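Side-chain contacts in enoyl-CoA hydratase (Geobacillus kaustophilus, PDB 2PPY), which probably catalyses the addition of water to the double bond of enoyl-CoA thioesters in fatty acid beta-oxidation: residues I215-A218 and I219-K223; A191-R194 and E195-E199; T172-P175 and Q176-L179. All blocks are in the same frame, centred on the assembly; numbering follows the deposited sequence.

Interaction 1: I215-A218 and I219-K223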
loop_
_atom_site.group_PDB
_atom_site.type_symbol
_atom_site.label_atom_id
_atom_site.label_comp_id
_atom_site.label_asym_id
_atom_site.label_seq_id
_atom_site.Cartn_x
_atom_site.Cartn_y
_atom_site.Cartn_z
ATOM N N ILE A 215 4.494 -14.020 16.946
ATOM C CA ILE A 215 5.538 -13.073 16.544
ATOM C C ILE A 215 5.840 -13.257 15.054
ATOM O O ILE A 215 5.951 -12.282 14.302
ATOM C CB ILE A 215 6.852 -13.298 17.332
ATOM C CG1 ILE A 215 6.698 -12.798 18.768
ATOM C CG2 ILE A 215 8.008 -12.580 16.640
ATOM C CD1 ILE A 215 7.886 -13.129 19.658
ATOM N N LYS A 216 5.978 -14.516 14.643
ATOM C CA LYS A 216 6.261 -14.860 13.257
ATOM C C LYS A 216 5.142 -14.361 12.350
ATOM O O LYS A 216 5.401 -13.863 11.262
ATOM C CB LYS A 216 6.452 -16.381 13.117
ATOM C CG LYS A 216 6.448 -16.923 11.682
ATOM C CD LYS A 216 5.022 -17.211 11.209
ATOM C CE LYS A 216 4.963 -17.561 9.729
ATOM N NZ LYS A 216 5.652 -18.837 9.398
ATOM N N LEU A 217 3.897 -14.495 12.797
ATOM C CA LEU A 217 2.762 -14.024 12.014
ATOM C C LEU A 217 2.769 -12.496 11.938
ATOM O O LEU A 217 2.520 -11.907 10.886
ATOM C CB LEU A 217 1.444 -14.485 12.645
ATOM C CG LEU A 217 1.117 -15.981 12.599
ATOM C CD1 LEU A 217 -0.163 -16.239 13.375
ATOM C CD2 LEU A 217 0.975 -16.434 11.149
ATOM N N ALA A 218 3.046 -11.863 13.069
ATOM C CA ALA A 218 3.077 -10.411 13.141
ATOM C C ALA A 218 4.040 -9.793 12.136
ATOM O O ALA A 218 3.699 -8.833 11.443
ATOM C CB ALA A 218 3.449 -9.971 14.557
ATOM N N ILE A 219 5.239 -10.352 12.047
ATOM C CA ILE A 219 6.257 -9.818 11.150
ATOM C C ILE A 219 6.093 -10.176 9.673
ATOM O O ILE A 219 6.179 -9.303 8.811
ATOM C CB ILE A 219 7.661 -10.251 11.614
ATOM C CG1 ILE A 219 7.919 -9.722 13.030
ATOM C CG2 ILE A 219 8.722 -9.738 10.642
ATOM C CD1 ILE A 219 9.219 -10.218 13.638
HETATM N N MSE A 220 5.851 -11.446 9.376
HETATM C CA MSE A 220 5.716 -11.867 7.986
HETATM C C MSE A 220 4.513 -11.263 7.262
HETATM O O MSE A 220 4.593 -10.948 6.078
HETATM C CB MSE A 220 5.673 -13.396 7.898
HETATM C CG MSE A 220 6.942 -14.072 8.416
HETATM SE SE MSE A 220 8.569 -13.277 7.700
HETATM C CE MSE A 220 8.154 -13.433 5.811
ATOM N N ASN A 221 3.403 -11.101 7.973
ATOM C CA ASN A 221 2.203 -10.531 7.368
ATOM C C ASN A 221 2.098 -9.035 7.646
ATOM O O ASN A 221 1.475 -8.298 6.885
ATOM C CB ASN A 221 0.961 -11.260 7.890
ATOM C CG ASN A 221 0.949 -12.736 7.508
ATOM O OD1 ASN A 221 0.814 -13.090 6.330
ATOM N ND2 ASN A 221 1.101 -13.604 8.501
ATOM N N GLY A 222 2.716 -8.587 8.735
ATOM C CA GLY A 222 2.673 -7.175 9.070
ATOM C C GLY A 222 3.568 -6.332 8.178
ATOM O O GLY A 222 3.346 -5.132 8.018
ATOM N N LYS A 223 4.579 -6.951 7.577
ATOM C CA LYS A 223 5.482 -6.198 6.720
ATOM C C LYS A 223 4.811 -5.745 5.430
ATOM O O LYS A 223 5.335 -4.893 4.729
ATOM C CB LYS A 223 6.749 -7.014 6.415
ATOM C CG LYS A 223 6.567 -8.237 5.540
ATOM C CD LYS A 223 7.910 -8.938 5.349
ATOM C CE LYS A 223 7.840 -9.992 4.267
ATOM N NZ LYS A 223 7.631 -9.367 2.932
#

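Interaction 2: A191-R194 and E195-E199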
loop_
_atom_site.group_PDB
_atom_site.type_symbol
_atom_site.label_atom_id
_atom_site.label_comp_id
_atom_site.label_asym_id
_atom_site.label_seq_id
_atom_site.Cartn_x
_atom_site.Cartn_y
_atom_site.Cartn_z
ATOM N N ALA A 191 29.695 -29.761 8.892
ATOM C CA ALA A 191 29.304 -30.964 9.620
ATOM C C ALA A 191 28.420 -30.731 10.843
ATOM O O ALA A 191 27.916 -31.683 11.436
ATOM C CB ALA A 191 30.553 -31.743 10.024
ATOM N N GLU A 192 28.225 -29.473 11.218
ATOM C CA GLU A 192 27.407 -29.149 12.382
ATOM C C GLU A 192 26.113 -28.429 12.002
ATOM O O GLU A 192 25.326 -28.052 12.872
ATOM C CB GLU A 192 28.207 -28.264 13.337
ATOM C CG GLU A 192 29.504 -28.886 13.822
ATOM C CD GLU A 192 30.440 -27.865 14.435
ATOM O OE1 GLU A 192 29.996 -27.108 15.328
ATOM O OE2 GLU A 192 31.618 -27.823 14.022
ATOM N N THR A 193 25.889 -28.255 10.705
ATOM C CA THR A 193 24.710 -27.544 10.223
ATOM C C THR A 193 23.382 -28.091 10.730
ATOM O O THR A 193 22.573 -27.345 11.286
ATOM C CB THR A 193 24.700 -27.496 8.687
ATOM O OG1 THR A 193 25.892 -26.845 8.236
ATOM C CG2 THR A 193 23.494 -26.719 8.178
ATOM N N ARG A 194 23.153 -29.387 10.542
ATOM C CA ARG A 194 21.914 -30.005 10.998
ATOM C C ARG A 194 21.807 -29.939 12.510
ATOM O O ARG A 194 20.740 -29.670 13.065
ATOM C CB ARG A 194 21.847 -31.468 10.562
ATOM C CG ARG A 194 21.620 -31.667 9.089
ATOM C CD ARG A 194 21.097 -33.059 8.822
ATOM N NE ARG A 194 20.782 -33.251 7.412
ATOM C CZ ARG A 194 20.130 -34.304 6.934
ATOM N NH1 ARG A 194 19.722 -35.264 7.757
ATOM N NH2 ARG A 194 19.878 -34.390 5.635
ATOM N N GLU A 195 22.931 -30.197 13.167
ATOM C CA GLU A 195 23.011 -30.183 14.617
ATOM C C GLU A 195 22.612 -28.823 15.183
ATOM O O GLU A 195 21.713 -28.727 16.015
ATOM C CB GLU A 195 24.437 -30.523 15.054
ATOM C CG GLU A 195 24.612 -30.732 16.548
ATOM C CD GLU A 195 26.072 -30.866 16.944
ATOM O OE1 GLU A 195 26.909 -31.136 16.058
ATOM O OE2 GLU A 195 26.380 -30.711 18.145
ATOM N N ARG A 196 23.281 -27.771 14.728
ATOM C CA ARG A 196 22.995 -26.431 15.222
ATOM C C ARG A 196 21.618 -25.911 14.803
ATOM O O ARG A 196 21.000 -25.140 15.531
ATOM C CB ARG A 196 24.111 -25.478 14.791
ATOM C CG ARG A 196 25.485 -25.935 15.296
ATOM C CD ARG A 196 26.556 -24.884 15.104
ATOM N NE ARG A 196 26.217 -23.649 15.800
ATOM C CZ ARG A 196 26.985 -22.566 15.810
ATOM N NH1 ARG A 196 28.144 -22.570 15.165
ATOM N NH2 ARG A 196 26.589 -21.476 16.455
ATOM N N THR A 197 21.134 -26.337 13.639
ATOM C CA THR A 197 19.808 -25.922 13.188
ATOM C C THR A 197 18.779 -26.538 14.134
ATOM O O THR A 197 17.866 -25.854 14.606
ATOM C CB THR A 197 19.508 -26.405 11.748
ATOM O OG1 THR A 197 20.407 -25.770 10.832
ATOM C CG2 THR A 197 18.070 -26.063 11.355
ATOM N N ARG A 198 18.935 -27.833 14.412
ATOM C CA ARG A 198 18.026 -28.545 15.313
ATOM C C ARG A 198 18.087 -27.967 16.720
ATOM O O ARG A 198 17.077 -27.913 17.422
ATOM C CB ARG A 198 18.372 -30.038 15.355
ATOM C CG ARG A 198 17.817 -30.824 14.181
ATOM C CD ARG A 198 18.511 -32.161 14.003
ATOM N NE ARG A 198 17.929 -32.911 12.896
ATOM C CZ ARG A 198 18.569 -33.851 12.207
ATOM N NH1 ARG A 198 19.824 -34.161 12.510
ATOM N NH2 ARG A 198 17.956 -34.477 11.210
ATOM N N GLU A 199 19.278 -27.540 17.126
ATOM C CA GLU A 199 19.469 -26.953 18.448
ATOM C C GLU A 199 18.678 -25.651 18.549
ATOM O O GLU A 199 18.078 -25.360 19.583
ATOM C CB GLU A 199 20.955 -26.689 18.690
ATOM C CG GLU A 199 21.275 -26.064 20.033
ATOM C CD GLU A 199 22.770 -25.925 20.260
ATOM O OE1 GLU A 199 23.466 -26.963 20.252
ATOM O OE2 GLU A 199 23.247 -24.783 20.441
HETATM O O HOH W 1 25.094 -31.898 11.998
HETATM O O HOH W 2 20.841 -35.963 10.521
#

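Interaction 3: T172-P175 and Q176-L179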
loop_
_atom_site.group_PDB
_atom_site.type_symbol
_atom_site.label_atom_id
_atom_site.label_comp_id
_atom_site.label_asym_id
_atom_site.label_seq_id
_atom_site.Cartn_x
_atom_site.Cartn_y
_atom_site.Cartn_z
ATOM N N THR A 172 25.773 -16.948 -9.004
ATOM C CA THR A 172 25.589 -17.469 -7.662
ATOM C C THR A 172 26.725 -17.009 -6.749
ATOM O O THR A 172 27.804 -16.643 -7.214
ATOM C CB THR A 172 25.539 -19.010 -7.682
ATOM O OG1 THR A 172 26.782 -19.524 -8.176
ATOM C CG2 THR A 172 24.415 -19.491 -8.595
ATOM N N ILE A 173 26.475 -17.020 -5.444
ATOM C CA ILE A 173 27.477 -16.599 -4.479
ATOM C C ILE A 173 27.749 -17.693 -3.450
ATOM O O ILE A 173 27.151 -18.764 -3.501
ATOM C CB ILE A 173 27.031 -15.308 -3.758
ATOM C CG1 ILE A 173 25.693 -15.535 -3.051
ATOM C CG2 ILE A 173 26.905 -14.174 -4.766
ATOM C CD1 ILE A 173 25.201 -14.328 -2.269
ATOM N N THR A 174 28.649 -17.413 -2.514
ATOM C CA THR A 174 29.006 -18.370 -1.474
ATOM C C THR A 174 28.146 -18.171 -0.234
ATOM O O THR A 174 27.459 -17.158 -0.100
ATOM C CB THR A 174 30.482 -18.204 -1.044
ATOM O OG1 THR A 174 30.668 -16.902 -0.471
ATOM C CG2 THR A 174 31.417 -18.365 -2.241
ATOM N N PRO A 175 28.172 -19.147 0.690
ATOM C CA PRO A 175 27.393 -19.060 1.929
ATOM C C PRO A 175 27.802 -17.814 2.706
ATOM O O PRO A 175 26.953 -17.096 3.238
ATOM C CB PRO A 175 27.774 -20.344 2.666
ATOM C CG PRO A 175 28.034 -21.304 1.549
ATOM C CD PRO A 175 28.828 -20.462 0.573
ATOM N N GLN A 176 29.112 -17.568 2.762
ATOM C CA GLN A 176 29.657 -16.410 3.461
ATOM C C GLN A 176 29.117 -15.110 2.872
ATOM O O GLN A 176 28.649 -14.240 3.604
ATOM C CB GLN A 176 31.190 -16.397 3.381
ATOM C CG GLN A 176 31.906 -17.502 4.162
ATOM C CD GLN A 176 31.703 -18.890 3.572
ATOM O OE1 GLN A 176 31.634 -19.055 2.353
ATOM N NE2 GLN A 176 31.630 -19.897 4.435
ATOM N N GLU A 177 29.190 -14.978 1.550
ATOM C CA GLU A 177 28.700 -13.776 0.882
ATOM C C GLU A 177 27.204 -13.641 1.134
ATOM O O GLU A 177 26.687 -12.535 1.316
ATOM C CB GLU A 177 28.983 -13.850 -0.620
ATOM C CG GLU A 177 30.472 -14.017 -0.946
ATOM C CD GLU A 177 30.747 -14.217 -2.429
ATOM O OE1 GLU A 177 30.029 -15.013 -3.068
ATOM O OE2 GLU A 177 31.693 -13.589 -2.952
ATOM N N ALA A 178 26.511 -14.775 1.155
ATOM C CA ALA A 178 25.079 -14.778 1.400
ATOM C C ALA A 178 24.805 -14.209 2.789
ATOM O O ALA A 178 23.868 -13.437 2.986
ATOM C CB ALA A 178 24.534 -16.201 1.296
ATOM N N LEU A 179 25.633 -14.593 3.754
ATOM C CA LEU A 179 25.468 -14.107 5.117
ATOM C C LEU A 179 25.661 -12.590 5.213
ATOM O O LEU A 179 24.901 -11.901 5.894
ATOM C CB LEU A 179 26.460 -14.810 6.055
ATOM C CG LEU A 179 26.370 -14.406 7.533
ATOM C CD1 LEU A 179 24.986 -14.757 8.074
ATOM C CD2 LEU A 179 27.460 -15.126 8.336
#

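Interaction 1: I215-A218 and I219-K223
Ile215 and Ile219 lie side by side one turn apart on helix 209-222, with Ile215 CG2 4.0 Å from Ile219 CD1. The chi1 of Ile219 (-60°) sets CG1 beside its own backbone N, and this brings CG1 to 3.5 Å from Ile215 O. This flank is tightly packed: Asn167 and Ala155 of a second subunit cover Ile215 and Ile219, and Gln152 of that subunit donates to Ala218 O. Beside it, Met220 (selenomethionine) carries its CG beside the backbone N, 3.2 Å from Lys216 O, and the chain bends only beyond that atom, while Lys216 NZ runs off to a salt bridge with Asp124. The helix belongs to the C-terminal helical part of the crotonase fold, which in this family commonly mediates oligomer contacts, and here it meets other copies of the chain in a six-chain assembly. Packing is looser where Leu217, partly exposed, runs alongside Asn221, its CD2 3.9 Å from Asn221 ND2. Leu217 O is nevertheless gripped twice, by Asn221 N at 3.1 Å and by Asn221 ND2 at 3.3 Å, the latter reaching a lone pair in the carbonyl plane. The same ND2 makes a weak bond to Ala98 O, and Arg232 of a third subunit packs on Asn221.

Interaction 2: A191-R194 and E195-E199
In Arg194 (chi1 -72°) and Arg198 (chi1 -81°) CG stands beside the backbone N, and both chains then run extended to NE, which lays these side chains next to each other one helical turn apart. The two guanidinium planes are turned 88° to one another, and Arg194 CB sits over one face of the Arg198 guanidinium, 3.9 Å from Arg198 NH1. Arg194 NH1 and Arg198 NH2 are 4.0 Å apart, like charges that are probably offset by nearby carboxylates: Arg194 makes salt bridges with Glu109 and Asp61, Arg198 with Glu21. Water 2 ties the pair together, accepting from Arg194 NH1 at 3.1 Å and from Arg198 NH1 at 2.9 Å, in the plane of the latter group. With a leucine in place of Arg198, Glu21 would probably be left without its salt-bridge mate and water 2 would lose one of its donors. On the buried side, Thr193 O is held twice by one residue: Thr197 N (2.9 Å) and Thr197 OG1 (2.7 Å) approach from opposite faces of its plane. Arg196 N meets Glu192 O at 2.8 Å almost in line with the carbonyl, and water 1 bridges Ala191 O to Glu195 N in the first turn. Threonines and arginines together rest on strands 19-24, 55-60, 103-108 and 186-188, so this is the start of helix 193-205 packed against the central sheet of the crotonase fold.

Interaction 3: T172-P175 and Q176-L179
Thr174 and Glu177 form a capping box at the start of helix 175-181, with Thr174 as N-cap. The side chain of Glu177, extended beyond CG, reaches back across the threonine. Its CB lies 3.5 Å from Thr174 OG1, and CG comes closer still, 2.9 Å from the same oxygen, a tight fit. CD stays near OG1, and OE1 at the tip accepts from Thr174 N at 2.8 Å, on the anti side and 22° out of the carboxylate plane; it also touches Ile173 CB. The return bond runs from Glu177 N to Thr174 OG1 (3.2 Å), which chi1 of 63° places between the backbone N and the carbonyl carbon. A negative carboxylate beside this helix start is likely to be stabilised by the helix dipole. Just outside the box, Ile173 reaches across to Ala178, its CD1 4.1 Å from Ala178 CB, the pairing of a hydrophobic staple; both side chains also pack on Ile135 of strand 135-136. Gln176, bent at chi2, lies alongside Pro175 and sends NE2 to a weak hydrogen bond with Asp130 O, while its OE1 rests 3.6 Å from Pro175 CD.

How the interactions relate
The three contacts follow one another along the chain in the order interaction 3, interaction 2, interaction 1, and none touches another. Interactions 2 and 3 are the closest pair, with centres 19 Å apart and nearest atoms about 9 Å apart. Interaction 1 has its centre 26 Å from each of the others. Two of the three lie near helix starts, in helices 175-181 and 193-205, with strand 186-188 between them in the chain, whereas 215-223 takes in the later part of helix 209-222, the helix that follows 193-205, and the residue after it. Their surroundings differ: interaction 2 packs on the central sheet within its own subunit, while interaction 1 faces neighbouring subunits.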